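Local coordinates for protein aspartate aminotransferase (Plasmodium falciparum, PDB 3K7Y) that probably catalyses the reversible transfer of an amino group between L-aspartate and 2-oxoglutarate, giving oxaloacetate and L-glutamate, with pyridoxal 5'-phosphate as its cofactor, at residues Asp56-Glu61 / Leu297-Asn302; Tyr254-Gly259 / Ile291-Ile296. All coordinates share one frame; numbering follows the deposited sequence.

Contact 1 of 2, residues Asp56-Glu61 / Leu297-Asn302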
ATOM      1  N   ASP A  56       7.404 -13.310 -14.059  1.00 94.43           N
ATOM      2  CA  ASP A  56       8.432 -12.379 -13.607  1.00 94.89           C
ATOM      3  C   ASP A  56       9.414 -12.015 -14.715  1.00 96.76           C
ATOM      4  O   ASP A  56       9.559 -10.840 -15.048  1.00 96.73           O
ATOM      5  CB  ASP A  56       9.177 -12.912 -12.380  1.00 94.97           C
ATOM      6  CG  ASP A  56       9.000 -12.022 -11.159  1.00 94.01           C
ATOM      7  OD1 ASP A  56       8.588 -10.853 -11.322  1.00 94.03           O
ATOM      8  OD2 ASP A  56       9.294 -12.480 -10.036  1.00 94.55           O
ATOM      9  N   LYS A  57      10.072 -13.025 -15.284  1.00 98.66           N
ATOM     10  CA  LYS A  57      10.986 -12.822 -16.408  1.00100.67           C
ATOM     11  C   LYS A  57      10.300 -12.061 -17.528  1.00100.40           C
ATOM     12  O   LYS A  57      10.753 -10.992 -17.913  1.00100.63           O
ATOM     13  CB  LYS A  57      11.540 -14.156 -16.927  1.00103.17           C
ATOM     14  CG  LYS A  57      12.777 -14.654 -16.179  1.00104.69           C
ATOM     15  CD  LYS A  57      13.381 -15.909 -16.807  1.00108.18           C
ATOM     16  CE  LYS A  57      12.861 -17.184 -16.141  1.00108.56           C
ATOM     17  NZ  LYS A  57      13.553 -18.406 -16.668  1.00111.50           N
ATOM     18  N   LEU A  58       9.195 -12.610 -18.027  1.00 99.97           N
ATOM     19  CA  LEU A  58       8.368 -11.946 -19.031  1.00 99.70           C
ATOM     20  C   LEU A  58       8.195 -10.445 -18.791  1.00 97.90           C
ATOM     21  O   LEU A  58       8.211  -9.656 -19.738  1.00 98.60           O
ATOM     22  CB  LEU A  58       6.984 -12.604 -19.104  1.00 99.13           C
ATOM     23  CG  LEU A  58       6.680 -13.643 -20.184  1.00101.10           C
ATOM     24  CD1 LEU A  58       7.138 -13.172 -21.570  1.00102.96           C
ATOM     25  CD2 LEU A  58       7.287 -14.990 -19.844  1.00102.19           C
ATOM     26  N   VAL A  59       8.031 -10.059 -17.527  1.00 95.37           N
ATOM     27  CA  VAL A  59       7.740  -8.671 -17.171  1.00 93.39           C
ATOM     28  C   VAL A  59       8.928  -7.728 -17.304  1.00 93.78           C
ATOM     29  O   VAL A  59       8.772  -6.576 -17.695  1.00 93.62           O
ATOM     30  CB  VAL A  59       7.129  -8.561 -15.764  1.00 91.16           C
ATOM     31  CG1 VAL A  59       7.319  -7.164 -15.184  1.00 89.38           C
ATOM     32  CG2 VAL A  59       5.660  -8.921 -15.822  1.00 90.39           C
ATOM     33  N   THR A  60      10.117  -8.212 -16.983  1.00 94.35           N
ATOM     34  CA  THR A  60      11.290  -7.366 -17.076  1.00 94.90           C
ATOM     35  C   THR A  60      11.832  -7.404 -18.501  1.00 97.13           C
ATOM     36  O   THR A  60      12.933  -6.938 -18.763  1.00 98.34           O
ATOM     37  CB  THR A  60      12.367  -7.764 -16.053  1.00 94.97           C
ATOM     38  OG1 THR A  60      13.229  -8.751 -16.616  1.00 97.05           O
ATOM     39  CG2 THR A  60      11.724  -8.308 -14.785  1.00 93.13           C
ATOM     40  N   GLU A  61      11.037  -7.962 -19.411  1.00 97.76           N
ATOM     41  CA  GLU A  61      11.383  -8.054 -20.826  1.00 99.96           C
ATOM     42  C   GLU A  61      10.548  -7.109 -21.669  1.00 99.20           C
ATOM     43  O   GLU A  61      10.997  -6.640 -22.714  1.00100.95           O
ATOM     44  CB  GLU A  61      11.175  -9.482 -21.336  1.00101.57           C
ATOM     45  CG  GLU A  61      12.439 -10.191 -21.813  1.00105.71           C
ATOM     46  CD  GLU A  61      13.527 -10.281 -20.747  1.00107.45           C
ATOM     47  OE1 GLU A  61      14.686  -9.933 -21.072  1.00109.78           O
ATOM     48  OE2 GLU A  61      13.232 -10.694 -19.598  1.00106.15           O
ATOM     49  N   LEU A 297       0.901  -9.852 -12.838  1.00 71.58           N
ATOM     50  CA  LEU A 297      -0.412 -10.487 -12.876  1.00 71.24           C
ATOM     51  C   LEU A 297      -1.020 -10.569 -14.273  1.00 72.44           C
ATOM     52  O   LEU A 297      -1.429 -11.641 -14.723  1.00 72.89           O
ATOM     53  CB  LEU A 297      -1.364  -9.780 -11.920  1.00 69.74           C
ATOM     54  CG  LEU A 297      -2.164 -10.809 -11.125  1.00 69.44           C
ATOM     55  CD1 LEU A 297      -2.256 -10.397  -9.661  1.00 68.40           C
ATOM     56  CD2 LEU A 297      -3.532 -11.100 -11.754  1.00 69.18           C
ATOM     57  N   CYS A 298      -1.088  -9.430 -14.953  1.00 73.37           N
ATOM     58  CA  CYS A 298      -1.531  -9.389 -16.343  1.00 75.08           C
ATOM     59  C   CYS A 298      -0.784 -10.381 -17.241  1.00 77.48           C
ATOM     60  O   CYS A 298      -1.416 -11.117 -17.991  1.00 78.02           O
ATOM     61  CB  CYS A 298      -1.390  -7.980 -16.893  1.00 75.12           C
ATOM     62  SG  CYS A 298      -2.332  -6.820 -15.958  1.00 73.05           S
ATOM     63  N   GLN A 299       0.546 -10.399 -17.145  1.00 79.15           N
ATOM     64  CA  GLN A 299       1.379 -11.275 -17.959  1.00 82.47           C
ATOM     65  C   GLN A 299       1.007 -12.750 -17.807  1.00 83.33           C
ATOM     66  O   GLN A 299       0.724 -13.423 -18.809  1.00 84.70           O
ATOM     67  CB  GLN A 299       2.856 -11.069 -17.626  1.00 83.65           C
ATOM     68  CG  GLN A 299       3.810 -11.356 -18.794  1.00 88.21           C
ATOM     69  CD  GLN A 299       4.084 -10.128 -19.661  1.00 91.55           C
ATOM     70  OE1 GLN A 299       3.162  -9.448 -20.117  1.00 91.72           O
ATOM     71  NE2 GLN A 299       5.360  -9.842 -19.893  1.00 94.07           N
ATOM     72  N   LEU A 300       1.012 -13.244 -16.565  1.00 82.96           N
ATOM     73  CA  LEU A 300       0.600 -14.619 -16.271  1.00 83.91           C
ATOM     74  C   LEU A 300      -0.802 -14.882 -16.813  1.00 84.52           C
ATOM     75  O   LEU A 300      -0.988 -15.670 -17.746  1.00 85.83           O
ATOM     76  CB  LEU A 300       0.638 -14.905 -14.757  1.00 82.10           C
ATOM     77  CG  LEU A 300       0.245 -16.326 -14.300  1.00 82.04           C
ATOM     78  CD1 LEU A 300       0.992 -16.731 -13.046  1.00 81.43           C
ATOM     79  CD2 LEU A 300      -1.259 -16.485 -14.072  1.00 80.87           C
ATOM     80  N   LEU A 301      -1.776 -14.191 -16.225  1.00 83.86           N
ATOM     81  CA  LEU A 301      -3.180 -14.430 -16.493  1.00 84.67           C
ATOM     82  C   LEU A 301      -3.555 -14.258 -17.972  1.00 87.25           C
ATOM     83  O   LEU A 301      -4.437 -14.955 -18.470  1.00 88.31           O
ATOM     84  CB  LEU A 301      -4.024 -13.519 -15.615  1.00 82.39           C
ATOM     85  CG  LEU A 301      -5.165 -14.212 -14.885  1.00 81.94           C
ATOM     86  CD1 LEU A 301      -5.591 -13.356 -13.684  1.00 79.10           C
ATOM     87  CD2 LEU A 301      -6.353 -14.530 -15.828  1.00 82.20           C
ATOM     88  N   ASN A 302      -2.873 -13.348 -18.671  1.00 89.06           N
ATOM     89  CA  ASN A 302      -3.209 -13.013 -20.057  1.00 91.53           C
ATOM     90  C   ASN A 302      -2.640 -13.987 -21.090  1.00 94.70           C
ATOM     91  O   ASN A 302      -3.069 -13.999 -22.241  1.00 96.11           O
ATOM     92  CB  ASN A 302      -2.771 -11.584 -20.374  1.00 91.28           C
ATOM     93  CG  ASN A 302      -3.362 -11.063 -21.659  1.00 92.42           C
ATOM     94  OD1 ASN A 302      -4.435 -10.463 -21.667  1.00 91.89           O
ATOM     95  ND2 ASN A 302      -2.660 -11.283 -22.759  1.00 94.22           N
TER

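Contact 2 of 2, residues Tyr254-Gly259 / Ile291-Ile296. With PLP (pyridoxal-5'-phosphate), chain B.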
ATOM      1  N   TYR A 254       3.187 -13.806  -2.049  1.00 63.05           N
ATOM      2  CA  TYR A 254       2.955 -13.352  -0.697  1.00 62.02           C
ATOM      3  C   TYR A 254       3.354 -11.882  -0.523  1.00 61.59           C
ATOM      4  O   TYR A 254       2.485 -10.998  -0.413  1.00 60.50           O
ATOM      5  CB  TYR A 254       3.631 -14.291   0.295  1.00 63.10           C
ATOM      6  CG  TYR A 254       3.038 -15.698   0.254  1.00 63.80           C
ATOM      7  CD1 TYR A 254       1.922 -16.030   1.024  1.00 63.47           C
ATOM      8  CD2 TYR A 254       3.582 -16.686  -0.560  1.00 64.04           C
ATOM      9  CE1 TYR A 254       1.375 -17.312   0.984  1.00 62.92           C
ATOM     10  CE2 TYR A 254       3.045 -17.955  -0.603  1.00 64.30           C
ATOM     11  CZ  TYR A 254       1.946 -18.268   0.170  1.00 63.88           C
ATOM     12  OH  TYR A 254       1.417 -19.542   0.119  1.00 65.07           O
ATOM     13  N   GLY A 255       4.654 -11.614  -0.558  1.00 62.48           N
ATOM     14  CA  GLY A 255       5.162 -10.260  -0.352  1.00 61.90           C
ATOM     15  C   GLY A 255       4.827  -9.252  -1.433  1.00 61.21           C
ATOM     16  O   GLY A 255       4.989  -8.054  -1.223  1.00 60.99           O
ATOM     17  N   GLU A 256       4.377  -9.719  -2.593  1.00 61.08           N
ATOM     18  CA  GLU A 256       4.043  -8.812  -3.681  1.00 60.95           C
ATOM     19  C   GLU A 256       2.822  -7.962  -3.329  1.00 59.53           C
ATOM     20  O   GLU A 256       2.608  -6.880  -3.891  1.00 59.51           O
ATOM     21  CB  GLU A 256       3.796  -9.612  -4.954  1.00 61.89           C
ATOM     22  CG  GLU A 256       4.920  -9.620  -6.003  1.00 64.33           C
ATOM     23  CD  GLU A 256       6.272  -9.111  -5.509  1.00 66.21           C
ATOM     24  OE1 GLU A 256       6.418  -7.885  -5.282  1.00 66.73           O
ATOM     25  OE2 GLU A 256       7.201  -9.937  -5.399  1.00 66.84           O
ATOM     26  N   ARG A 257       2.046  -8.470  -2.372  1.00 58.77           N
ATOM     27  CA  ARG A 257       0.779  -7.883  -1.916  1.00 57.16           C
ATOM     28  C   ARG A 257      -0.202  -7.703  -3.065  1.00 57.77           C
ATOM     29  O   ARG A 257      -0.737  -6.604  -3.257  1.00 58.45           O
ATOM     30  CB  ARG A 257       0.996  -6.566  -1.173  1.00 55.67           C
ATOM     31  CG  ARG A 257       2.207  -6.549  -0.259  1.00 54.49           C
ATOM     32  CD  ARG A 257       2.112  -7.570   0.866  1.00 52.12           C
ATOM     33  NE  ARG A 257       0.928  -7.343   1.686  1.00 48.68           N
ATOM     34  CZ  ARG A 257      -0.171  -8.096   1.667  1.00 46.39           C
ATOM     35  NH1 ARG A 257      -0.256  -9.180   0.878  1.00 44.05           N
ATOM     36  NH2 ARG A 257      -1.186  -7.764   2.454  1.00 42.39           N
ATOM     37  N   ALA A 258      -0.445  -8.770  -3.833  1.00 58.44           N
ATOM     38  CA  ALA A 258      -1.401  -8.690  -4.959  1.00 58.67           C
ATOM     39  C   ALA A 258      -2.858  -8.921  -4.505  1.00 57.90           C
ATOM     40  O   ALA A 258      -3.182  -9.986  -3.935  1.00 58.26           O
ATOM     41  CB  ALA A 258      -1.020  -9.658  -6.074  1.00 59.61           C
ATOM     42  N   GLY A 259      -3.716  -7.920  -4.729  1.00 56.86           N
ATOM     43  CA  GLY A 259      -5.141  -8.041  -4.408  1.00 55.92           C
ATOM     44  C   GLY A 259      -6.063  -7.180  -5.261  1.00 56.13           C
ATOM     45  O   GLY A 259      -5.620  -6.225  -5.903  1.00 57.05           O
ATOM     46  N   ILE A 291       2.951  -0.891  -9.694  1.00 62.31           N
ATOM     47  CA  ILE A 291       2.896  -1.157 -11.118  1.00 64.36           C
ATOM     48  C   ILE A 291       3.518  -2.523 -11.446  1.00 65.35           C
ATOM     49  O   ILE A 291       3.005  -3.255 -12.290  1.00 66.01           O
ATOM     50  CB  ILE A 291       3.497   0.036 -11.908  1.00 66.24           C
ATOM     51  CG1 ILE A 291       2.816   0.205 -13.278  1.00 67.28           C
ATOM     52  CG2 ILE A 291       5.015   0.005 -11.899  1.00 67.72           C
ATOM     53  CD1 ILE A 291       3.703   0.069 -14.463  1.00 68.36           C
ATOM     54  N   HIS A 292       4.580  -2.888 -10.733  1.00 64.70           N
ATOM     55  CA  HIS A 292       5.216  -4.188 -10.934  1.00 66.02           C
ATOM     56  C   HIS A 292       4.249  -5.331 -10.721  1.00 64.67           C
ATOM     57  O   HIS A 292       4.105  -6.196 -11.580  1.00 65.14           O
ATOM     58  CB  HIS A 292       6.417  -4.369 -10.007  1.00 67.23           C
ATOM     59  CG  HIS A 292       6.870  -5.792  -9.881  1.00 69.00           C
ATOM     60  ND1 HIS A 292       7.721  -6.387 -10.788  1.00 70.91           N
ATOM     61  CD2 HIS A 292       6.583  -6.739  -8.953  1.00 69.13           C
ATOM     62  CE1 HIS A 292       7.954  -7.632 -10.417  1.00 71.31           C
ATOM     63  NE2 HIS A 292       7.272  -7.872  -9.309  1.00 70.48           N
ATOM     64  N   THR A 293       3.596  -5.341  -9.567  1.00 63.65           N
ATOM     65  CA  THR A 293       2.732  -6.453  -9.231  1.00 62.89           C
ATOM     66  C   THR A 293       1.522  -6.437 -10.148  1.00 62.34           C
ATOM     67  O   THR A 293       0.943  -7.466 -10.426  1.00 62.20           O
ATOM     68  CB  THR A 293       2.416  -6.550  -7.708  1.00 61.74           C
ATOM     69  OG1 THR A 293       1.598  -5.457  -7.299  1.00 62.40           O
ATOM     70  CG2 THR A 293       3.705  -6.496  -6.893  1.00 62.50           C
ATOM     71  N   ASN A 294       1.184  -5.271 -10.680  1.00 63.01           N
ATOM     72  CA  ASN A 294       0.148  -5.203 -11.698  1.00 63.52           C
ATOM     73  C   ASN A 294       0.568  -5.938 -12.946  1.00 65.23           C
ATOM     74  O   ASN A 294      -0.152  -6.799 -13.431  1.00 65.01           O
ATOM     75  CB  ASN A 294      -0.184  -3.762 -12.057  1.00 63.82           C
ATOM     76  CG  ASN A 294      -1.200  -3.664 -13.175  1.00 63.46           C
ATOM     77  OD1 ASN A 294      -0.968  -4.149 -14.285  1.00 64.03           O
ATOM     78  ND2 ASN A 294      -2.337  -3.030 -12.891  1.00 62.22           N
ATOM     79  N   ARG A 295       1.737  -5.577 -13.464  1.00 67.76           N
ATOM     80  CA  ARG A 295       2.326  -6.235 -14.637  1.00 70.30           C
ATOM     81  C   ARG A 295       2.511  -7.762 -14.479  1.00 71.42           C
ATOM     82  O   ARG A 295       2.065  -8.516 -15.340  1.00 72.39           O
ATOM     83  CB  ARG A 295       3.643  -5.554 -15.033  1.00 71.70           C
ATOM     84  CG  ARG A 295       3.473  -4.108 -15.529  1.00 71.80           C
ATOM     85  CD  ARG A 295       4.804  -3.350 -15.620  1.00 71.81           C
ATOM     86  NE  ARG A 295       4.680  -2.144 -16.441  1.00 71.52           N
ATOM     87  CZ  ARG A 295       5.644  -1.243 -16.630  1.00 72.80           C
ATOM     88  NH1 ARG A 295       6.828  -1.383 -16.052  1.00 73.36           N
ATOM     89  NH2 ARG A 295       5.419  -0.188 -17.404  1.00 73.32           N
ATOM     90  N   ILE A 296       3.133  -8.227 -13.389  1.00 72.01           N
ATOM     91  CA  ILE A 296       3.296  -9.681 -13.153  1.00 73.04           C
ATOM     92  C   ILE A 296       1.989 -10.426 -13.346  1.00 72.58           C
ATOM     93  O   ILE A 296       1.971 -11.497 -13.942  1.00 73.75           O
ATOM     94  CB  ILE A 296       3.788 -10.017 -11.718  1.00 72.70           C
ATOM     95  CG1 ILE A 296       4.947  -9.106 -11.290  1.00 75.20           C
ATOM     96  CG2 ILE A 296       4.163 -11.504 -11.587  1.00 72.49           C
ATOM     97  CD1 ILE A 296       6.183  -9.144 -12.208  1.00 79.10           C
TER
HETATM   98  N1  PLP B 406      -8.909 -12.782   4.047  1.00 59.51           N
HETATM   99  C2  PLP B 406      -8.611 -14.024   4.548  1.00 57.07           C
HETATM  100  C2A PLP B 406      -9.730 -14.902   4.959  1.00 55.74           C
HETATM  101  C3  PLP B 406      -7.289 -14.431   4.649  1.00 58.25           C
HETATM  102  O3  PLP B 406      -6.990 -15.680   5.133  1.00 58.49           O
HETATM  103  C4  PLP B 406      -6.265 -13.570   4.252  1.00 59.75           C
HETATM  104  C4A PLP B 406      -4.868 -14.112   4.245  1.00 62.37           C
HETATM  105  O4A PLP B 406      -4.420 -14.609   3.203  1.00 65.22           O
HETATM  106  C5  PLP B 406      -6.561 -12.296   3.729  1.00 60.08           C
HETATM  107  C6  PLP B 406      -7.902 -11.915   3.643  1.00 60.52           C
HETATM  108  C5A PLP B 406      -5.515 -11.271   3.281  1.00 59.02           C
HETATM  109  O4P PLP B 406      -4.514 -11.727   2.387  1.00 57.43           O
HETATM  110  P   PLP B 406      -3.266 -10.773   1.989  1.00 56.10           P
HETATM  111  O1P PLP B 406      -2.740 -11.108   0.623  1.00 55.19           O
HETATM  112  O2P PLP B 406      -2.123 -11.038   2.932  1.00 56.20           O
HETATM  113  O3P PLP B 406      -3.752  -9.341   2.021  1.00 53.43           O

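Contact 1 of 2, residues Asp56-Glu61 / Leu297-Asn302
The carboxamide of Gln299 is the flat group that carries this contact: Val59 covers one face, and Leu58 lies at the edge by NE2 and off the rim on the other side. CG2 of Val59 stands over its face 4.2 Å from Gln299 NE2. On the opposite side CD1 of Leu58 lies obliquely off the rim, 4.1 Å from Gln299 NE2. Only slightly above the level of the amide on that same side, at its edge, is Leu58 CB, 3.3 Å from Gln299 NE2. The nitrogen end of the group is turned to the backbone: the carbonyl oxygen Leu58 O sits 2.9 Å from Gln299 NE2, almost straight on from the CD-NE2 bond.

Gln299 leaves its helix with CG roughly anti to the backbone N (chi1 -151°), then bends at chi2 (90°), which swings the nitrogen end in toward the carbonyl of Leu58. The methylenes pack as well: Gln299 CG rests 3.4 Å from Leu58 CB, and CB of Gln299 is 4.0 Å from CG2 of Val59. Val59 can offer CG2 because that methyl lies beside its own backbone N, anti to the carbonyl carbon.

This is a helix-helix contact in this class I aminotransferase, a fold type I enzyme, joining helix 50-62 near its C-terminal end to the later turns of helix 291-302. The closest pair of CA atoms belongs to Val59 and Gln299, 6.9 Å apart. Gln299 also reaches past the two segments to Asn62 and Tyr63, while Leu300, one residue on, packs against Ser51, Val52 and Ala55 earlier in helix 50-62. That helix faces the dimer partner too: Asp56 OD2 forms a salt bridge with Lys66 NZ of the second subunit, and Thr60 packs on Thr60 of the second subunit.

Contact 2 of 2, residues Tyr254-Gly259 / Ile291-Ile296
Thr293 lays its methyl against the bent chain of Glu256, with CG2 3.5 Å from Glu256 CG and 3.7 Å from Glu256 CB. The same methyl faces the Glu256 backbone, Thr293 CG2 lying 3.2 Å from Glu256 O. Beyond it the Glu256 and His292 side chains cross at about a right angle, carboxylate and ring planes 75° apart, and Glu256 OE1 comes 3.8 Å from His292 CD2. Glu256 OE1 also accepts a hydrogen bond from His292 N of the second subunit, and the His292 ring stacks on its counterpart there, which places the contact close to the twofold axis of the dimer.

Tyr254 to Arg257 is a type I turn leading into strand 258-264 of the large mixed sheet, and it carries a phosphate-binding arginine of the fold type I enzymes. Arg257, folded at chi2 (-62°) and chi3, turns from the helix toward the cofactor and grips its phosphate with two bonds, both nearly straight: NH1 to PLP O1P at 3.2 Å and NH2 to PLP O3P at 3.0 Å. The phosphorus lies at the guanidinium's edge, in its plane. Arg257 NH2 also bonds to Tyr286 O of the second subunit.

Helix 291-302 belongs to both contacts: its first half lies against the turn before strand 258-264, its second half against helix 50-62. The centres are 11 Å apart, and the two contacts touch. Val59 CG2 packs on Arg295 and Ile296, reaching within 3.6 Å of Ile296 N. Along the chain, 254-259 and 291-296 are nested inside the long loop that 56-61 and 297-302 close. Helix 291-302 lies between helix 50-62 and the turn that starts strand 258-264. Both contacts touch the second subunit, and in contact 2 the phosphate-binding turn does so directly, through Glu256 and Arg257.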